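Local coordinates for protein myosin light chain 1 (Saccharomyces cerevisiae, PDB 1M45) that serves as a calmodulin-like light chain that binds IQ motifs of class II and class V myosins and of IQG1 during budding yeast cytokinesis, at residues Asp24-Gly27 against Asp28-Ala32; Tyr35-Asn39 against Gln40-Asp44. All coordinates share one frame; numbering follows the deposited sequence.

Contact 1: Asp24-Gly27 against Asp28-Ala32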
ATOM      1  N   ASP A  24       3.120  10.915 -12.780  1.00 22.41           N
ATOM      2  CA  ASP A  24       1.966  10.487 -11.994  1.00 22.06           C
ATOM      3  C   ASP A  24       2.002   9.002 -11.597  1.00 21.23           C
ATOM      4  O   ASP A  24       1.120   8.537 -10.874  1.00 21.37           O
ATOM      5  CB  ASP A  24       0.639  10.805 -12.692  1.00 24.20           C
ATOM      6  CG  ASP A  24       0.536  10.186 -14.067  1.00 29.22           C
ATOM      7  OD1 ASP A  24       0.626   8.960 -14.214  1.00 33.73           O
ATOM      8  OD2 ASP A  24       0.285  10.887 -15.092  1.00 41.78           O
ATOM      9  N   SER A  25       3.008   8.271 -12.070  1.00 18.44           N
ATOM     10  CA  SER A  25       3.149   6.873 -11.704  1.00 17.43           C
ATOM     11  C   SER A  25       4.158   6.732 -10.600  1.00 16.01           C
ATOM     12  O   SER A  25       4.426   5.601 -10.158  1.00 16.44           O
ATOM     13  CB  SER A  25       3.623   6.010 -12.875  1.00 17.35           C
ATOM     14  OG  SER A  25       2.598   5.770 -13.794  1.00 23.47           O
ATOM     15  N   LEU A  26       4.722   7.838 -10.115  1.00 14.83           N
ATOM     16  CA  LEU A  26       5.823   7.720  -9.146  1.00 14.84           C
ATOM     17  C   LEU A  26       5.392   7.039  -7.877  1.00 14.15           C
ATOM     18  O   LEU A  26       6.153   6.217  -7.328  1.00 13.15           O
ATOM     19  CB  LEU A  26       6.481   9.082  -8.843  1.00 14.89           C
ATOM     20  CG  LEU A  26       7.558   9.010  -7.774  1.00 17.25           C
ATOM     21  CD1 LEU A  26       8.732   8.142  -8.184  1.00 17.91           C
ATOM     22  CD2 LEU A  26       8.057  10.430  -7.476  1.00 19.40           C
ATOM     23  N   GLY A  27       4.187   7.385  -7.396  1.00 13.23           N
ATOM     24  CA  GLY A  27       3.701   6.766  -6.168  1.00 13.29           C
ATOM     25  C   GLY A  27       3.622   5.251  -6.257  1.00 12.01           C
ATOM     26  O   GLY A  27       4.090   4.528  -5.374  1.00 12.65           O
ATOM     27  N   ASP A  28       3.025   4.759  -7.337  1.00 12.64           N
ATOM     28  CA  ASP A  28       2.899   3.315  -7.515  1.00 11.83           C
ATOM     29  C   ASP A  28       4.235   2.615  -7.730  1.00 11.65           C
ATOM     30  O   ASP A  28       4.403   1.457  -7.339  1.00 11.22           O
ATOM     31  CB  ASP A  28       1.922   3.047  -8.659  1.00 12.00           C
ATOM     32  CG  ASP A  28       0.511   3.260  -8.248  1.00 15.12           C
ATOM     33  OD1 ASP A  28      -0.376   3.261  -9.138  1.00 20.11           O
ATOM     34  OD2 ASP A  28       0.192   3.387  -7.060  1.00 14.54           O
ATOM     35  N   TYR A  29       5.161   3.322  -8.387  1.00 11.58           N
ATOM     36  CA  TYR A  29       6.513   2.777  -8.545  1.00 12.04           C
ATOM     37  C   TYR A  29       7.160   2.605  -7.173  1.00 12.07           C
ATOM     38  O   TYR A  29       7.735   1.567  -6.897  1.00 12.75           O
ATOM     39  CB  TYR A  29       7.414   3.644  -9.447  1.00 13.17           C
ATOM     40  CG  TYR A  29       8.797   3.116  -9.515  1.00 13.51           C
ATOM     41  CD1 TYR A  29       9.095   2.027 -10.313  1.00 16.15           C
ATOM     42  CD2 TYR A  29       9.801   3.684  -8.751  1.00 14.35           C
ATOM     43  CE1 TYR A  29      10.378   1.490 -10.325  1.00 14.04           C
ATOM     44  CE2 TYR A  29      11.091   3.146  -8.711  1.00 14.84           C
ATOM     45  CZ  TYR A  29      11.376   2.054  -9.515  1.00 15.05           C
ATOM     46  OH  TYR A  29      12.647   1.527  -9.476  1.00 18.48           O
ATOM     47  N   LEU A  30       7.043   3.639  -6.333  1.00 12.45           N
ATOM     48  CA  LEU A  30       7.614   3.578  -5.000  1.00 12.98           C
ATOM     49  C   LEU A  30       6.986   2.449  -4.203  1.00 12.95           C
ATOM     50  O   LEU A  30       7.662   1.759  -3.415  1.00 12.68           O
ATOM     51  CB  LEU A  30       7.424   4.914  -4.271  1.00 13.11           C
ATOM     52  CG  LEU A  30       8.303   6.025  -4.861  1.00 13.35           C
ATOM     53  CD1 LEU A  30       7.921   7.378  -4.229  1.00 14.52           C
ATOM     54  CD2 LEU A  30       9.779   5.745  -4.681  1.00 14.61           C
ATOM     55  N   ARG A  31       5.687   2.263  -4.401  1.00 11.20           N
ATOM     56  CA  ARG A  31       5.005   1.146  -3.741  1.00 11.48           C
ATOM     57  C   ARG A  31       5.515  -0.182  -4.260  1.00 11.22           C
ATOM     58  O   ARG A  31       5.811  -1.086  -3.483  1.00 12.11           O
ATOM     59  CB  ARG A  31       3.494   1.241  -3.971  1.00 10.22           C
ATOM     60  CG  ARG A  31       2.866   2.388  -3.222  1.00 12.69           C
ATOM     61  CD  ARG A  31       1.389   2.671  -3.576  1.00 13.26           C
ATOM     62  NE  ARG A  31       0.954   3.882  -2.875  1.00 16.69           N
ATOM     63  CZ  ARG A  31       0.570   5.024  -3.403  1.00 16.78           C
ATOM     64  NH1 ARG A  31       0.469   5.216  -4.730  1.00 15.73           N
ATOM     65  NH2 ARG A  31       0.289   6.039  -2.561  1.00 18.39           N
ATOM     66  N   ALA A  32       5.682  -0.285  -5.579  1.00 12.42           N
ATOM     67  CA  ALA A  32       6.084  -1.565  -6.172  1.00 12.59           C
ATOM     68  C   ALA A  32       7.427  -2.035  -5.652  1.00 12.65           C
ATOM     69  O   ALA A  32       7.646  -3.221  -5.458  1.00 13.40           O
ATOM     70  CB  ALA A  32       6.116  -1.436  -7.697  1.00 12.52           C
TER
HETATM   71  O   HOH W   1       1.248   6.549  -8.651  1.00 16.87           O
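Backbone bonding joins G27 to R31, L26 to L30 and S25 to Y29, each pair four residues apart, and defines the opening turns of helix 26-32. Y29 N donates to S25 O at 3.0 Å with the donor nearly on the line of the C=O bond, while the L30 N to L26 O and R31 N to G27 O bonds are both slightly tilted from their carbonyl planes. One residue earlier, the same four-residue step is spanned by water 1, which donates to D24 O and accepts from D28 N at 2.8 Å, so the first-turn amide of D28 has a partner.

The charged interaction is between D28 and R31. R31 NH1 meets D28 OD2 at 3.0 Å in a salt bridge that reaches the carboxylate on its anti side, 34° out of its plane, but lies close to the guanidinium plane. R31 starts with CG anti to its own carbonyl carbon (chi1 -70°) and runs extended from CG to NE, which carries the chain back along the helix past G27. There the guanidinium passes close to the backbone of G27, which has no side chain, with NH1 3.5 Å from G27 C. R31 NH2 turns to P37 O and N39 OD1.

The apolar contact lies between L26 and L30, whose branches cross obliquely with L26 CG 3.9 Å from L30 CD1. Helix 60-69 packs against this side, I63 touching L26 and I67 touching L30. Y29 projects from the helix to bond N6 through its hydroxyl.

In this first EF-hand, then, the helix has an apolar flank against helix 60-69 and a salt-bridged one; the D28 carboxylate probably offsets the arginine charge and steadies the guanidinium for its bonds to P37 O and to N39 at the start of helix 39-47.

Contact 2: Tyr35-Asn39 against Gln40-Asp44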
ATOM      1  N   TYR A  35       8.013   0.539  -0.752  1.00 13.10           N
ATOM      2  CA  TYR A  35       7.593   1.614   0.160  1.00 13.51           C
ATOM      3  C   TYR A  35       6.063   1.715   0.259  1.00 14.19           C
ATOM      4  O   TYR A  35       5.322   1.115  -0.540  1.00 13.37           O
ATOM      5  CB  TYR A  35       8.210   2.946  -0.279  1.00 13.16           C
ATOM      6  CG  TYR A  35       9.707   2.908  -0.336  1.00 13.63           C
ATOM      7  CD1 TYR A  35      10.377   3.061  -1.551  1.00 15.85           C
ATOM      8  CD2 TYR A  35      10.458   2.784   0.831  1.00 12.91           C
ATOM      9  CE1 TYR A  35      11.770   3.091  -1.593  1.00 17.86           C
ATOM     10  CE2 TYR A  35      11.843   2.798   0.791  1.00 16.88           C
ATOM     11  CZ  TYR A  35      12.478   2.945  -0.418  1.00 15.96           C
ATOM     12  OH  TYR A  35      13.836   2.953  -0.428  1.00 20.04           O
ATOM     13  N   ASN A  36       5.570   2.467   1.244  1.00 12.92           N
ATOM     14  CA  ASN A  36       4.138   2.633   1.432  1.00 13.62           C
ATOM     15  C   ASN A  36       3.805   4.082   1.674  1.00 14.86           C
ATOM     16  O   ASN A  36       3.196   4.401   2.704  1.00 16.96           O
ATOM     17  CB  ASN A  36       3.632   1.754   2.584  1.00 13.10           C
ATOM     18  CG  ASN A  36       4.021   0.305   2.396  1.00 15.13           C
ATOM     19  OD1 ASN A  36       3.468  -0.384   1.538  1.00 13.92           O
ATOM     20  ND2 ASN A  36       4.934  -0.178   3.230  1.00 12.41           N
ATOM     21  N   PRO A  37       4.149   4.947   0.731  1.00 15.98           N
ATOM     22  CA  PRO A  37       3.925   6.390   0.923  1.00 17.27           C
ATOM     23  C   PRO A  37       2.469   6.815   0.857  1.00 18.74           C
ATOM     24  O   PRO A  37       1.648   6.168   0.191  1.00 19.02           O
ATOM     25  CB  PRO A  37       4.721   7.001  -0.232  1.00 17.49           C
ATOM     26  CG  PRO A  37       4.537   5.999  -1.338  1.00 17.85           C
ATOM     27  CD  PRO A  37       4.756   4.669  -0.588  1.00 14.84           C
ATOM     28  N   THR A  38       2.134   7.885   1.587  1.00 19.56           N
ATOM     29  CA  THR A  38       0.844   8.526   1.400  1.00 19.76           C
ATOM     30  C   THR A  38       0.988   9.323   0.112  1.00 19.79           C
ATOM     31  O   THR A  38       2.117   9.673  -0.305  1.00 18.71           O
ATOM     32  CB  THR A  38       0.515   9.534   2.519  1.00 20.01           C
ATOM     33  OG1 THR A  38       1.578  10.499   2.572  1.00 18.46           O
ATOM     34  CG2 THR A  38       0.482   8.842   3.877  1.00 20.72           C
ATOM     35  N   ASN A  39      -0.145   9.631  -0.523  1.00 21.58           N
ATOM     36  CA  ASN A  39      -0.120  10.471  -1.724  1.00 22.95           C
ATOM     37  C   ASN A  39       0.579  11.810  -1.420  1.00 22.93           C
ATOM     38  O   ASN A  39       1.337  12.345  -2.236  1.00 21.48           O
ATOM     39  CB  ASN A  39      -1.545  10.700  -2.262  1.00 23.64           C
ATOM     40  CG  ASN A  39      -2.238   9.389  -2.750  1.00 27.88           C
ATOM     41  OD1 ASN A  39      -1.604   8.339  -2.900  1.00 31.13           O
ATOM     42  ND2 ASN A  39      -3.549   9.467  -2.995  1.00 30.97           N
ATOM     43  N   GLN A  40       0.355  12.342  -0.211  1.00 23.64           N
ATOM     44  CA  GLN A  40       1.015  13.584   0.178  1.00 23.86           C
ATOM     45  C   GLN A  40       2.538  13.541   0.136  1.00 22.78           C
ATOM     46  O   GLN A  40       3.190  14.467  -0.378  1.00 23.08           O
ATOM     47  CB  GLN A  40       0.500  14.085   1.545  1.00 24.82           C
ATOM     48  CG  GLN A  40       1.054  15.424   1.960  1.00 28.85           C
ATOM     49  CD  GLN A  40       0.664  16.516   0.996  1.00 32.83           C
ATOM     50  OE1 GLN A  40      -0.518  16.688   0.681  1.00 36.93           O
ATOM     51  NE2 GLN A  40       1.653  17.255   0.514  1.00 34.65           N
ATOM     52  N   LEU A  41       3.120  12.465   0.661  1.00 21.14           N
ATOM     53  CA  LEU A  41       4.560  12.317   0.640  1.00 20.50           C
ATOM     54  C   LEU A  41       5.097  12.299  -0.792  1.00 20.86           C
ATOM     55  O   LEU A  41       6.127  12.884  -1.075  1.00 20.05           O
ATOM     56  CB  LEU A  41       5.011  11.049   1.397  1.00 20.10           C
ATOM     57  CG  LEU A  41       6.515  10.749   1.304  1.00 19.46           C
ATOM     58  CD1 LEU A  41       7.336  11.909   1.821  1.00 22.17           C
ATOM     59  CD2 LEU A  41       6.851   9.491   2.119  1.00 18.08           C
ATOM     60  N   VAL A  42       4.380  11.613  -1.673  1.00 20.22           N
ATOM     61  CA  VAL A  42       4.780  11.548  -3.084  1.00 20.07           C
ATOM     62  C   VAL A  42       4.852  12.996  -3.650  1.00 21.37           C
ATOM     63  O   VAL A  42       5.832  13.384  -4.274  1.00 20.64           O
ATOM     64  CB  VAL A  42       3.818  10.669  -3.878  1.00 20.41           C
ATOM     65  CG1 VAL A  42       4.227  10.598  -5.345  1.00 20.89           C
ATOM     66  CG2 VAL A  42       3.750   9.247  -3.282  1.00 18.95           C
ATOM     67  N   GLN A  43       3.802  13.775  -3.396  1.00 23.31           N
ATOM     68  CA  GLN A  43       3.747  15.169  -3.847  1.00 25.34           C
ATOM     69  C   GLN A  43       4.861  16.025  -3.250  1.00 26.66           C
ATOM     70  O   GLN A  43       5.443  16.844  -3.959  1.00 27.83           O
ATOM     71  CB  GLN A  43       2.373  15.775  -3.507  1.00 25.19           C
ATOM     72  CG  GLN A  43       1.216  15.091  -4.189  1.00 27.00           C
ATOM     73  CD  GLN A  43       1.318  15.142  -5.703  1.00 29.58           C
ATOM     74  OE1 GLN A  43       1.066  14.153  -6.369  1.00 34.14           O
ATOM     75  NE2 GLN A  43       1.699  16.300  -6.242  1.00 32.64           N
ATOM     76  N   ASP A  44       5.204  15.819  -1.980  1.00 26.79           N
ATOM     77  CA  ASP A  44       6.285  16.581  -1.371  1.00 27.13           C
ATOM     78  C   ASP A  44       7.618  16.259  -2.042  1.00 27.11           C
ATOM     79  O   ASP A  44       8.448  17.142  -2.255  1.00 28.14           O
ATOM     80  CB  ASP A  44       6.400  16.314   0.142  1.00 27.55           C
ATOM     81  CG  ASP A  44       5.123  16.632   0.910  1.00 30.68           C
ATOM     82  OD1 ASP A  44       4.374  17.554   0.542  1.00 33.84           O
ATOM     83  OD2 ASP A  44       4.791  15.981   1.923  1.00 35.64           O
TER
HETATM   84  O   HOH W   2       0.303  11.906  -4.862  1.00 26.13           O
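T38 caps the helix that follows it: its OG1 accepts from L41 N at 3.1 Å with an N-H...O angle of 161°, a capping bond at the N-cap position. The hydroxyl reaches that amide because chi1 of 57° sets OG1 between the backbone N and the carbonyl carbon. T38 also gives its main-chain oxygen to V42 N, a longer bond of 3.3 Å in the carbonyl plane, so one residue engages two amides of the first turn. An alanine here would lose the hydroxyl and is likely to leave L41 N without its capping acceptor, weakening the start of the helix.

One residue on, N39 O accepts from Q43 N, and water 2 donates both to N39 O and, at 2.8 Å, to Q43 OE1, linking the backbone to a side chain. A bend at chi2 (62°) brings Q40 NE2 to D44 OD1, to which it donates at 2.7 Å; the carboxylate oxygen is approached from above its plane, while it lies in the plane of the Q40 amide. N39 OD1 accepts from R31 of the preceding helix.

Apolar packing lies beside the cap. P37 touches the helix through CB and CG: CG rests 3.9 Å from V42 CG2, the two side chains meeting at a slant, and CB is 4.0 Å from L41 CD2. V42 CG2 also lies 3.4 Å from T38 O, and is thus near both the proline and the oxygen that its own backbone N bonds.

The loop that leaves helix 26-32 thus passes through P37 and the N-cap T38 into helix 39-47, with L41 reaching L74 of helix 71-75 and T77 beyond it, while N36 and N39 border the bound IQ peptide.

From the N terminus, contact 1 comes first, closing the initial turns of helix 26-32, and contact 2 follows in series, carrying the connecting loop into helix 39-47; neither nests within the other nor crosses it. Their centres are only 9 Å apart, and contacts at L30-Y35 and R31-N39 join them. L30 O probably accepts from Y35 N where the first helix gives way to the loop, and the R31 bond to N39 already met spans from the first helix to the start of the second. G27 CA packs at 3.8 Å against V42 CG2, bringing the two helices close together. Both contacts also border the bound peptide, R31 O and N36 OD1 each bonding a basic side chain there.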